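Local coordinates for pesticidal crystal protein Cry2Aa (Bacillus thuringiensis serovar kurstaki, PDB 1I5P) that kills dipteran and lepidopteran larvae by binding to their midgut epithelial cells and promoting colloidosmotic lysis, at residues 334-342 against 350-361. Sequence-based numbering, arbitrary orientation.
Sequences SLNSARVNY and LIGATNLNHNFN
Ala338 and Ile351 form an antiparallel hydrogen-bonded pair, Ala338 N donating to Ile351 O at 2.8 Å and Ile351 N returning to Ala338 O. Beyond Gly352, whose backbone conformation is one that glycine readily takes, the chain turns so that Ala353 N meets Asn336 O with an N-H...O angle of 169°.

The Ser337 hydroxyl joins two parts of the returning chain. A chi1 of -179° swings OG away from the backbone N, toward Ala353 and His358. It donates to Ala353 O at 2.7 Å, in the carbonyl plane, and accepts from His358 NE2 at 2.8 Å, 17° out of the imidazole plane. At the other ring nitrogen, His358 ND1 is hydrogen-bonded to Ser312 OG on strand 308-321; held at both nitrogens, the ring has its rotation fixed.

Strand 329-342 pairs with 351-352 as a beta hairpin in the middle domain, the beta prism of this three-domain toxin, while strand 360-363, further along the same chain, pairs antiparallel with 308-321, which also borders 329-342.

Van der Waals packing completes the join. Leu350 CD2 lies over one face of the Arg339 guanidinium, 3.8 Å above its plane and offset toward the rim, and Arg339 CB sits at the edge of the His358 ring. Leu356 CD1 packs on Asn336 CB. Of the apolar pairs, Leu335 CD1 reaches the rim of the Phe360 ring, 3.7 Å from CE2, whereas Ala338 and Ile351 point to the same sheet face, where both touch Ala462.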
ATOM      1  N   SER A 334      21.988 -20.958  -9.095  1.00 22.64           N
ATOM      2  CA  SER A 334      21.550 -19.659  -9.575  1.00 22.36           C
ATOM      3  C   SER A 334      20.300 -19.649 -10.443  1.00 22.11           C
ATOM      4  O   SER A 334      19.908 -20.668 -11.014  1.00 20.25           O
ATOM      5  CB  SER A 334      22.684 -19.021 -10.368  1.00 24.05           C
ATOM      6  OG  SER A 334      23.021 -19.836 -11.480  1.00 21.80           O
ATOM      7  N   LEU A 335      19.681 -18.473 -10.513  1.00 20.40           N
ATOM      8  CA  LEU A 335      18.508 -18.229 -11.344  1.00 19.86           C
ATOM      9  C   LEU A 335      19.055 -17.226 -12.346  1.00 20.19           C
ATOM     10  O   LEU A 335      19.300 -16.063 -12.013  1.00 20.10           O
ATOM     11  CB  LEU A 335      17.362 -17.598 -10.546  1.00 17.20           C
ATOM     12  CG  LEU A 335      16.159 -17.175 -11.402  1.00 17.45           C
ATOM     13  CD1 LEU A 335      15.560 -18.388 -12.098  1.00 13.70           C
ATOM     14  CD2 LEU A 335      15.117 -16.485 -10.532  1.00 15.16           C
ATOM     15  N   ASN A 336      19.266 -17.695 -13.567  1.00 20.27           N
ATOM     16  CA  ASN A 336      19.846 -16.881 -14.620  1.00 20.84           C
ATOM     17  C   ASN A 336      18.868 -16.066 -15.448  1.00 20.88           C
ATOM     18  O   ASN A 336      19.247 -15.058 -16.046  1.00 18.37           O
ATOM     19  CB  ASN A 336      20.664 -17.790 -15.542  1.00 23.21           C
ATOM     20  CG  ASN A 336      21.878 -18.391 -14.846  1.00 26.07           C
ATOM     21  OD1 ASN A 336      21.783 -18.909 -13.731  1.00 27.61           O
ATOM     22  ND2 ASN A 336      23.026 -18.329 -15.509  1.00 24.72           N
ATOM     23  N   SER A 337      17.615 -16.503 -15.480  1.00 19.81           N
ATOM     24  CA  SER A 337      16.593 -15.826 -16.263  1.00 19.72           C
ATOM     25  C   SER A 337      15.221 -16.082 -15.663  1.00 19.59           C
ATOM     26  O   SER A 337      14.975 -17.140 -15.083  1.00 20.26           O
ATOM     27  CB  SER A 337      16.623 -16.338 -17.706  1.00 19.10           C
ATOM     28  OG  SER A 337      15.657 -15.680 -18.508  1.00 19.94           O
ATOM     29  N   ALA A 338      14.322 -15.121 -15.821  1.00 16.76           N
ATOM     30  CA  ALA A 338      12.989 -15.271 -15.273  1.00 18.22           C
ATOM     31  C   ALA A 338      11.964 -14.410 -15.983  1.00 18.50           C
ATOM     32  O   ALA A 338      12.295 -13.396 -16.594  1.00 19.20           O
ATOM     33  CB  ALA A 338      13.002 -14.930 -13.785  1.00 18.33           C
ATOM     34  N   ARG A 339      10.712 -14.835 -15.896  1.00 18.50           N
ATOM     35  CA  ARG A 339       9.611 -14.102 -16.491  1.00 19.39           C
ATOM     36  C   ARG A 339       8.378 -14.463 -15.683  1.00 17.46           C
ATOM     37  O   ARG A 339       8.149 -15.630 -15.369  1.00 17.11           O
ATOM     38  CB  ARG A 339       9.432 -14.481 -17.965  1.00 19.78           C
ATOM     39  CG  ARG A 339       8.303 -13.732 -18.676  1.00 22.35           C
ATOM     40  CD  ARG A 339       8.494 -13.763 -20.189  1.00 24.41           C
ATOM     41  NE  ARG A 339       8.689 -15.124 -20.689  1.00 30.14           N
ATOM     42  CZ  ARG A 339       9.185 -15.418 -21.890  1.00 33.66           C
ATOM     43  NH1 ARG A 339       9.539 -14.448 -22.724  1.00 30.50           N
ATOM     44  NH2 ARG A 339       9.332 -16.688 -22.256  1.00 35.44           N
ATOM     45  N   VAL A 340       7.607 -13.441 -15.333  1.00 17.40           N
ATOM     46  CA  VAL A 340       6.394 -13.607 -14.546  1.00 14.84           C
ATOM     47  C   VAL A 340       5.209 -13.863 -15.476  1.00 16.56           C
ATOM     48  O   VAL A 340       5.107 -13.255 -16.547  1.00 14.95           O
ATOM     49  CB  VAL A 340       6.131 -12.350 -13.696  1.00 13.63           C
ATOM     50  CG1 VAL A 340       4.871 -12.525 -12.868  1.00 12.01           C
ATOM     51  CG2 VAL A 340       7.336 -12.083 -12.791  1.00  9.96           C
ATOM     52  N   ASN A 341       4.324 -14.764 -15.063  1.00 14.99           N
ATOM     53  CA  ASN A 341       3.161 -15.126 -15.868  1.00 18.10           C
ATOM     54  C   ASN A 341       1.840 -14.721 -15.225  1.00 17.80           C
ATOM     55  O   ASN A 341       1.710 -14.693 -13.999  1.00 17.74           O
ATOM     56  CB  ASN A 341       3.167 -16.632 -16.133  1.00 17.05           C
ATOM     57  CG  ASN A 341       4.478 -17.107 -16.725  1.00 19.76           C
ATOM     58  OD1 ASN A 341       4.969 -16.543 -17.705  1.00 19.30           O
ATOM     59  ND2 ASN A 341       5.055 -18.149 -16.134  1.00 18.59           N
ATOM     60  N   TYR A 342       0.856 -14.417 -16.068  1.00 16.65           N
ATOM     61  CA  TYR A 342      -0.458 -13.988 -15.593  1.00 15.64           C
ATOM     62  C   TYR A 342      -1.603 -14.630 -16.379  1.00 15.91           C
ATOM     63  O   TYR A 342      -1.400 -15.221 -17.446  1.00 13.93           O
ATOM     64  CB  TYR A 342      -0.591 -12.463 -15.705  1.00 13.50           C
ATOM     65  CG  TYR A 342       0.558 -11.669 -15.119  1.00 13.92           C
ATOM     66  CD1 TYR A 342       1.761 -11.528 -15.810  1.00 13.10           C
ATOM     67  CD2 TYR A 342       0.437 -11.049 -13.872  1.00 11.16           C
ATOM     68  CE1 TYR A 342       2.818 -10.790 -15.278  1.00 14.72           C
ATOM     69  CE2 TYR A 342       1.491 -10.311 -13.328  1.00 13.60           C
ATOM     70  CZ  TYR A 342       2.679 -10.186 -14.039  1.00 14.43           C
ATOM     71  OH  TYR A 342       3.729  -9.473 -13.502  1.00 14.97           O
ATOM     72  N   LEU A 350      11.348 -10.261 -19.812  1.00 18.62           N
ATOM     73  CA  LEU A 350      12.295 -11.217 -19.268  1.00 20.33           C
ATOM     74  C   LEU A 350      13.189 -10.507 -18.267  1.00 20.63           C
ATOM     75  O   LEU A 350      13.417  -9.302 -18.364  1.00 21.73           O
ATOM     76  CB  LEU A 350      13.152 -11.818 -20.378  1.00 20.40           C
ATOM     77  CG  LEU A 350      12.526 -12.972 -21.162  1.00 22.53           C
ATOM     78  CD1 LEU A 350      13.202 -13.096 -22.524  1.00 21.97           C
ATOM     79  CD2 LEU A 350      12.662 -14.256 -20.362  1.00 23.31           C
ATOM     80  N   ILE A 351      13.677 -11.257 -17.292  1.00 19.70           N
ATOM     81  CA  ILE A 351      14.567 -10.701 -16.290  1.00 20.91           C
ATOM     82  C   ILE A 351      15.823 -11.547 -16.354  1.00 18.95           C
ATOM     83  O   ILE A 351      15.750 -12.775 -16.302  1.00 17.59           O
ATOM     84  CB  ILE A 351      13.953 -10.795 -14.887  1.00 21.95           C
ATOM     85  CG1 ILE A 351      12.576 -10.133 -14.887  1.00 21.25           C
ATOM     86  CG2 ILE A 351      14.865 -10.110 -13.873  1.00 23.74           C
ATOM     87  CD1 ILE A 351      11.620 -10.711 -13.874  1.00 21.67           C
ATOM     88  N   GLY A 352      16.973 -10.894 -16.483  1.00 19.30           N
ATOM     89  CA  GLY A 352      18.213 -11.637 -16.574  1.00 19.32           C
ATOM     90  C   GLY A 352      18.531 -11.961 -18.021  1.00 20.65           C
ATOM     91  O   GLY A 352      18.270 -11.156 -18.915  1.00 19.35           O
ATOM     92  N   ALA A 353      19.091 -13.142 -18.252  1.00 21.20           N
ATOM     93  CA  ALA A 353      19.457 -13.565 -19.597  1.00 23.82           C
ATOM     94  C   ALA A 353      18.250 -13.712 -20.513  1.00 25.19           C
ATOM     95  O   ALA A 353      17.202 -14.233 -20.110  1.00 24.82           O
ATOM     96  CB  ALA A 353      20.221 -14.881 -19.537  1.00 25.33           C
ATOM     97  N   THR A 354      18.408 -13.250 -21.749  1.00 25.30           N
ATOM     98  CA  THR A 354      17.352 -13.333 -22.745  1.00 26.73           C
ATOM     99  C   THR A 354      17.682 -14.391 -23.791  1.00 27.44           C
ATOM    100  O   THR A 354      16.948 -14.560 -24.764  1.00 28.27           O
ATOM    101  CB  THR A 354      17.151 -11.994 -23.471  1.00 27.09           C
ATOM    102  OG1 THR A 354      18.380 -11.602 -24.101  1.00 26.76           O
ATOM    103  CG2 THR A 354      16.713 -10.916 -22.491  1.00 26.11           C
ATOM    104  N   ASN A 355      18.783 -15.107 -23.596  1.00 26.84           N
ATOM    105  CA  ASN A 355      19.165 -16.135 -24.555  1.00 28.32           C
ATOM    106  C   ASN A 355      19.217 -17.516 -23.927  1.00 28.16           C
ATOM    107  O   ASN A 355      19.980 -18.367 -24.368  1.00 31.18           O
ATOM    108  CB  ASN A 355      20.527 -15.816 -25.182  1.00 28.05           C
ATOM    109  CG  ASN A 355      21.676 -15.962 -24.195  1.00 29.86           C
ATOM    110  OD1 ASN A 355      22.827 -16.156 -24.592  1.00 32.20           O
ATOM    111  ND2 ASN A 355      21.373 -15.853 -22.906  1.00 22.77           N
ATOM    112  N   LEU A 356      18.414 -17.743 -22.897  1.00 27.33           N
ATOM    113  CA  LEU A 356      18.402 -19.043 -22.240  1.00 26.53           C
ATOM    114  C   LEU A 356      16.992 -19.601 -22.133  1.00 25.95           C
ATOM    115  O   LEU A 356      16.043 -18.856 -21.902  1.00 24.91           O
ATOM    116  CB  LEU A 356      18.982 -18.934 -20.830  1.00 24.92           C
ATOM    117  CG  LEU A 356      20.432 -18.494 -20.613  1.00 27.31           C
ATOM    118  CD1 LEU A 356      20.662 -18.270 -19.120  1.00 24.07           C
ATOM    119  CD2 LEU A 356      21.385 -19.550 -21.153  1.00 24.93           C
ATOM    120  N   ASN A 357      16.855 -20.911 -22.300  1.00 25.59           N
ATOM    121  CA  ASN A 357      15.552 -21.544 -22.172  1.00 26.36           C
ATOM    122  C   ASN A 357      15.290 -21.795 -20.696  1.00 27.07           C
ATOM    123  O   ASN A 357      16.185 -22.201 -19.957  1.00 27.25           O
ATOM    124  CB  ASN A 357      15.510 -22.872 -22.927  1.00 25.05           C
ATOM    125  CG  ASN A 357      15.285 -22.694 -24.414  1.00 25.59           C
ATOM    126  OD1 ASN A 357      14.373 -21.987 -24.838  1.00 27.47           O
ATOM    127  ND2 ASN A 357      16.112 -23.355 -25.216  1.00 23.75           N
ATOM    128  N   HIS A 358      14.060 -21.539 -20.271  1.00 25.95           N
ATOM    129  CA  HIS A 358      13.678 -21.746 -18.883  1.00 27.29           C
ATOM    130  C   HIS A 358      13.428 -23.229 -18.633  1.00 27.31           C
ATOM    131  O   HIS A 358      12.824 -23.908 -19.459  1.00 30.10           O
ATOM    132  CB  HIS A 358      12.432 -20.920 -18.565  1.00 25.35           C
ATOM    133  CG  HIS A 358      12.652 -19.445 -18.686  1.00 23.60           C
ATOM    134  ND1 HIS A 358      11.636 -18.525 -18.542  1.00 22.66           N
ATOM    135  CD2 HIS A 358      13.779 -18.729 -18.916  1.00 22.15           C
ATOM    136  CE1 HIS A 358      12.127 -17.305 -18.678  1.00 22.68           C
ATOM    137  NE2 HIS A 358      13.426 -17.403 -18.906  1.00 22.72           N
ATOM    138  N   ASN A 359      13.901 -23.729 -17.496  1.00 27.75           N
ATOM    139  CA  ASN A 359      13.746 -25.140 -17.165  1.00 26.26           C
ATOM    140  C   ASN A 359      12.813 -25.418 -15.998  1.00 26.60           C
ATOM    141  O   ASN A 359      12.864 -26.493 -15.402  1.00 28.18           O
ATOM    142  CB  ASN A 359      15.113 -25.772 -16.878  1.00 25.17           C
ATOM    143  CG  ASN A 359      15.962 -24.933 -15.939  1.00 25.60           C
ATOM    144  OD1 ASN A 359      15.488 -23.964 -15.350  1.00 22.96           O
ATOM    145  ND2 ASN A 359      17.229 -25.311 -15.792  1.00 23.91           N
ATOM    146  N   PHE A 360      11.962 -24.459 -15.663  1.00 27.01           N
ATOM    147  CA  PHE A 360      11.021 -24.678 -14.578  1.00 26.78           C
ATOM    148  C   PHE A 360       9.923 -23.622 -14.571  1.00 27.47           C
ATOM    149  O   PHE A 360      10.136 -22.497 -15.017  1.00 27.46           O
ATOM    150  CB  PHE A 360      11.758 -24.710 -13.229  1.00 25.88           C
ATOM    151  CG  PHE A 360      12.019 -23.351 -12.636  1.00 26.59           C
ATOM    152  CD1 PHE A 360      11.083 -22.753 -11.797  1.00 26.46           C
ATOM    153  CD2 PHE A 360      13.197 -22.669 -12.913  1.00 25.55           C
ATOM    154  CE1 PHE A 360      11.318 -21.494 -11.242  1.00 27.19           C
ATOM    155  CE2 PHE A 360      13.440 -21.413 -12.367  1.00 26.95           C
ATOM    156  CZ  PHE A 360      12.498 -20.825 -11.528  1.00 26.37           C
ATOM    157  N   ASN A 361       8.740 -24.011 -14.090  1.00 30.29           N
ATOM    158  CA  ASN A 361       7.575 -23.127 -13.983  1.00 31.93           C
ATOM    159  C   ASN A 361       6.960 -23.277 -12.594  1.00 32.26           C
ATOM    160  O   ASN A 361       6.534 -24.366 -12.200  1.00 33.69           O
ATOM    161  CB  ASN A 361       6.519 -23.460 -15.044  1.00 33.13           C
ATOM    162  CG  ASN A 361       6.846 -22.867 -16.405  1.00 35.96           C
ATOM    163  OD1 ASN A 361       7.557 -23.478 -17.204  1.00 34.67           O
ATOM    164  ND2 ASN A 361       6.332 -21.666 -16.674  1.00 35.77           N
TER